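Local coordinates for 3-oxo-tetronate kinase (Haemophilus influenzae, PDB 1YZY), which catalyses the ATP-dependent phosphorylation of 3-oxo-tetronate to 3-oxo-tetronate 4-phosphate, at residues 155-158 with 163-166; 106-111 with 185-190. All blocks are in the same frame, centred on the assembly; numbering follows the deposited sequence.

Overall arrangement
Both contacts belong to the sugar-binding N-terminal domain and are built around a small parallel sheet ordered 109-111, 193-196, 164-167. Interaction 1 ties helix 152-159 to the edge strand 164-167; interaction 2 brings helix 176-188 against the residues that lead into the other edge strand, 109-111. Along the chain the first lies nested within the loop that the second closes. Their centres are about 11 Å apart, and they touch directly: M156 CG packs 3.5 Å from I111 CD1, while L186 CD2 lies 3.7 Å from L166 O. The centres of the two contacts lie about 27 and 29 Å from the centre of the chain; both are structural packing, away from the ATP site assigned by similarity in the C-terminal domain.

Interaction 1 (155-158 with 163-166); sequences LMDA and KTGL
D157 and T164 hold this contact together through one carboxylate oxygen. D157 OD1 accepts the backbone N-H of T164, with N to OD1 at 2.9 Å, through its syn lone pair; the bond is noticeably bent, 141° at the hydrogen. The hydroxyl of the same threonine donates to the same atom, T164 OG1 to D157 OD1 being 2.8 Å, but it arrives from above the carboxylate, 40° out of its plane. Two donors from a single residue, coming from different directions, should limit how far the carboxylate can turn. On the threonine the hydroxyl sits beside its own backbone N (chi1 -42°), which is what lets both groups reach one oxygen.

The tight part faces the interior, at M156. M156 CG comes to 3.3 Å from T164 OG1, the two side chains crossing at about a right angle, and the methionine then leads away from the strand into the interior, where Y193 and I111 also pack against it. This joins the last turn of helix 152-159 to the start of strand 164-167, an edge strand of the three-stranded parallel sheet: the chain leaves the helix, turns through a few residues and is tied back at once by an aspartate of that helix. K163 and G165 pair their backbones with the neighbouring strand region at R192, Y193 and V195.

Toward solvent the fit is looser. K163 starts out away from the helix but bends at chi2, bringing its chain back across D157 at about a right angle. K163 NZ and D157 OD2 remain 4.5 Å apart, too far for a salt bridge though probably still mutually attractive. A water donates to both D157 OD2, the second carboxylate oxygen, and T164 O, linking the carboxylate to the strand backbone.

Interaction 2 (106-111 with 185-190); sequences EDFTVI and ELKAQG
K187 lays the aliphatic part of its side chain over one face of the F108 ring. Its CG is 3.6 Å from the ring centroid and only 16° off the normal, a clear CH-pi contact displaced slightly toward the rim. CD continues past the CD2 side of the ring, and the bend at chi3 (69°) takes CE back to 3.9 Å from F108 CB, so the lysine follows the phenylalanine from ring to stem. F108 meets it with its ring anti to the backbone N (chi1 -171°), reaching out from the residues before strand 109-111 toward helix 176-188. L186 comes at the ring obliquely, its CB 4.3 Å from F108 CZ. A194 of the middle strand touches both F108 and L186, placing the ring between this helix and the sheet. The helix finishes just beyond in a Schellman motif, with G190 at positive phi.

No hydrogen bond crosses between the two segments. The ammonium passes D107 without turning to it: K187 CE is closer to D107 OD1 (4.2 Å) than NZ is (4.6 Å). The contact therefore probably rests mainly on van der Waals packing and buried apolar surface, with at most weak long-range attraction between the charges.

Interaction 1 (155-158 with 163-166)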
loop_
_atom_site.group_PDB
_atom_site.type_symbol
_atom_site.label_atom_id
_atom_site.label_comp_id
_atom_site.label_asym_id
_atom_site.label_seq_id
_atom_site.Cartn_x
_atom_site.Cartn_y
_atom_site.Cartn_z
ATOM N N LEU A 155 0.532 -20.327 15.777
ATOM C CA LEU A 155 -0.476 -19.414 15.251
ATOM C C LEU A 155 -1.019 -19.942 13.933
ATOM O O LEU A 155 -2.230 -19.940 13.709
ATOM C CB LEU A 155 0.116 -18.024 15.027
ATOM C CG LEU A 155 0.461 -17.230 16.270
ATOM C CD1 LEU A 155 1.215 -15.982 15.867
ATOM C CD2 LEU A 155 -0.807 -16.900 17.057
ATOM N N MET A 156 -0.126 -20.378 13.053
ATOM C CA MET A 156 -0.559 -20.894 11.769
ATOM C C MET A 156 -1.312 -22.219 11.897
ATOM O O MET A 156 -2.305 -22.445 11.196
ATOM C CB MET A 156 0.630 -21.051 10.817
ATOM C CG MET A 156 0.240 -21.556 9.419
ATOM S SD MET A 156 -0.780 -20.440 8.434
ATOM C CE MET A 156 -0.860 -21.362 6.897
ATOM N N ASP A 157 -0.836 -23.091 12.781
ATOM C CA ASP A 157 -1.452 -24.402 12.985
ATOM C C ASP A 157 -2.900 -24.306 13.441
ATOM O O ASP A 157 -3.716 -25.173 13.128
ATOM C CB ASP A 157 -0.662 -25.226 14.010
ATOM C CG ASP A 157 0.550 -25.934 13.410
ATOM O OD1 ASP A 157 0.776 -25.873 12.180
ATOM O OD2 ASP A 157 1.282 -26.568 14.194
ATOM N N ALA A 158 -3.194 -23.287 14.234
ATOM C CA ALA A 158 -4.539 -23.070 14.742
ATOM C C ALA A 158 -5.565 -22.841 13.630
ATOM O O ALA A 158 -6.686 -23.345 13.701
ATOM C CB ALA A 158 -4.536 -21.895 15.685
ATOM N N LYS A 163 0.298 -28.778 8.652
ATOM C CA LYS A 163 1.248 -28.540 9.749
ATOM C C LYS A 163 2.411 -27.617 9.375
ATOM O O LYS A 163 2.986 -27.729 8.289
ATOM C CB LYS A 163 1.771 -29.870 10.301
ATOM C CG LYS A 163 0.685 -30.702 10.978
ATOM C CD LYS A 163 0.086 -29.950 12.154
ATOM C CE LYS A 163 -1.061 -30.716 12.772
ATOM N NZ LYS A 163 -1.649 -29.939 13.893
ATOM N N THR A 164 2.770 -26.742 10.308
ATOM C CA THR A 164 3.823 -25.751 10.113
ATOM C C THR A 164 5.193 -26.106 10.723
ATOM O O THR A 164 5.293 -26.422 11.914
ATOM C CB THR A 164 3.362 -24.383 10.676
ATOM O OG1 THR A 164 1.993 -24.156 10.311
ATOM C CG2 THR A 164 4.213 -23.253 10.123
ATOM N N GLY A 165 6.239 -26.031 9.896
ATOM C CA GLY A 165 7.594 -26.326 10.344
ATOM C C GLY A 165 8.443 -25.088 10.566
ATOM O O GLY A 165 7.922 -23.973 10.571
ATOM N N LEU A 166 9.742 -25.281 10.790
ATOM C CA LEU A 166 10.671 -24.160 11.006
ATOM C C LEU A 166 12.068 -24.478 10.448
ATOM O O LEU A 166 12.603 -25.592 10.503
ATOM C CB LEU A 166 10.807 -23.844 12.498
ATOM C CG LEU A 166 11.872 -22.805 12.866
ATOM C CD1 LEU A 166 11.400 -21.423 12.481
ATOM C CD2 LEU A 166 12.174 -22.844 14.346
HETATM O O HOH W 1 3.386 -28.367 13.582
HETATM O O HOH W 2 -3.041 -27.685 11.867
#

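Interaction 2 (106-111 with 185-190)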
loop_
_atom_site.group_PDB
_atom_site.type_symbol
_atom_site.label_atom_id
_atom_site.label_comp_id
_atom_site.label_asym_id
_atom_site.label_seq_id
_atom_site.Cartn_x
_atom_site.Cartn_y
_atom_site.Cartn_z
ATOM N N GLU A 106 0.082 -27.228 -5.600
ATOM C CA GLU A 106 1.330 -27.175 -4.854
ATOM C C GLU A 106 1.025 -27.641 -3.435
ATOM O O GLU A 106 -0.134 -27.616 -3.006
ATOM C CB GLU A 106 1.860 -25.741 -4.839
ATOM C CG GLU A 106 2.243 -25.212 -6.206
ATOM C CD GLU A 106 3.485 -25.874 -6.752
ATOM O OE1 GLU A 106 4.581 -25.564 -6.246
ATOM O OE2 GLU A 106 3.372 -26.701 -7.675
ATOM N N ASP A 107 2.050 -28.071 -2.703
ATOM C CA ASP A 107 1.835 -28.548 -1.341
ATOM C C ASP A 107 2.796 -28.023 -0.286
ATOM O O ASP A 107 2.826 -28.525 0.832
ATOM C CB ASP A 107 1.774 -30.086 -1.303
ATOM C CG ASP A 107 2.740 -30.740 -2.272
ATOM O OD1 ASP A 107 3.967 -30.585 -2.099
ATOM O OD2 ASP A 107 2.269 -31.416 -3.214
ATOM N N PHE A 108 3.546 -26.980 -0.620
ATOM C CA PHE A 108 4.486 -26.404 0.334
ATOM C C PHE A 108 4.730 -24.928 0.035
ATOM O O PHE A 108 4.768 -24.525 -1.128
ATOM C CB PHE A 108 5.820 -27.181 0.300
ATOM C CG PHE A 108 6.780 -26.804 1.402
ATOM C CD1 PHE A 108 6.477 -27.080 2.733
ATOM C CD2 PHE A 108 7.975 -26.161 1.111
ATOM C CE1 PHE A 108 7.350 -26.717 3.756
ATOM C CE2 PHE A 108 8.858 -25.792 2.136
ATOM C CZ PHE A 108 8.542 -26.070 3.455
ATOM N N THR A 109 4.907 -24.133 1.083
ATOM C CA THR A 109 5.177 -22.704 0.936
ATOM C C THR A 109 5.848 -22.212 2.216
ATOM O O THR A 109 5.954 -22.968 3.178
ATOM C CB THR A 109 3.860 -21.895 0.670
ATOM O OG1 THR A 109 4.182 -20.545 0.300
ATOM C CG2 THR A 109 2.967 -21.862 1.915
ATOM N N VAL A 110 6.326 -20.966 2.212
ATOM C CA VAL A 110 6.976 -20.363 3.384
ATOM C C VAL A 110 6.122 -19.280 4.046
ATOM O O VAL A 110 5.237 -18.699 3.426
ATOM C CB VAL A 110 8.357 -19.745 3.034
ATOM C CG1 VAL A 110 9.236 -20.785 2.375
ATOM C CG2 VAL A 110 8.194 -18.522 2.135
ATOM N N ILE A 111 6.427 -18.998 5.305
ATOM C CA ILE A 111 5.707 -17.998 6.078
ATOM C C ILE A 111 6.730 -17.071 6.713
ATOM O O ILE A 111 7.630 -17.533 7.415
ATOM C CB ILE A 111 4.873 -18.683 7.191
ATOM C CG1 ILE A 111 3.740 -19.495 6.565
ATOM C CG2 ILE A 111 4.392 -17.676 8.227
ATOM C CD1 ILE A 111 2.961 -20.284 7.565
ATOM N N GLU A 185 13.596 -31.339 3.798
ATOM C CA GLU A 185 13.486 -32.099 5.034
ATOM C C GLU A 185 12.119 -31.878 5.685
ATOM O O GLU A 185 11.482 -32.834 6.124
ATOM C CB GLU A 185 14.628 -31.678 5.968
ATOM C CG GLU A 185 14.414 -31.904 7.446
ATOM C CD GLU A 185 15.263 -30.954 8.285
ATOM O OE1 GLU A 185 14.776 -29.838 8.598
ATOM O OE2 GLU A 185 16.418 -31.313 8.617
ATOM N N LEU A 186 11.682 -30.620 5.762
ATOM C CA LEU A 186 10.381 -30.286 6.349
ATOM C C LEU A 186 9.243 -30.926 5.551
ATOM O O LEU A 186 8.258 -31.381 6.130
ATOM C CB LEU A 186 10.183 -28.770 6.420
ATOM C CG LEU A 186 11.054 -27.962 7.382
ATOM C CD1 LEU A 186 10.749 -26.477 7.231
ATOM C CD2 LEU A 186 10.823 -28.406 8.818
ATOM N N LYS A 187 9.382 -30.951 4.226
ATOM C CA LYS A 187 8.386 -31.554 3.347
ATOM C C LYS A 187 8.281 -33.063 3.541
ATOM O O LYS A 187 7.200 -33.643 3.403
ATOM C CB LYS A 187 8.712 -31.256 1.883
ATOM C CG LYS A 187 8.590 -29.794 1.518
ATOM C CD LYS A 187 9.006 -29.524 0.076
ATOM C CE LYS A 187 8.021 -30.104 -0.928
ATOM N NZ LYS A 187 8.449 -29.821 -2.327
ATOM N N ALA A 188 9.418 -33.706 3.782
ATOM C CA ALA A 188 9.447 -35.147 3.999
ATOM C C ALA A 188 8.774 -35.467 5.333
ATOM O O ALA A 188 8.160 -36.519 5.496
ATOM C CB ALA A 188 10.879 -35.650 3.983
ATOM N N GLN A 189 8.898 -34.550 6.288
ATOM C CA GLN A 189 8.290 -34.708 7.603
ATOM C C GLN A 189 6.780 -34.431 7.596
ATOM O O GLN A 189 6.127 -34.512 8.644
ATOM C CB GLN A 189 8.985 -33.792 8.605
ATOM C CG GLN A 189 10.461 -34.097 8.777
ATOM C CD GLN A 189 11.158 -33.118 9.698
ATOM O OE1 GLN A 189 10.846 -31.927 9.714
ATOM N NE2 GLN A 189 12.118 -33.615 10.466
ATOM N N GLY A 190 6.240 -34.095 6.420
ATOM C CA GLY A 190 4.815 -33.827 6.275
ATOM C C GLY A 190 4.345 -32.408 6.550
ATOM O O GLY A 190 3.173 -32.184 6.864
#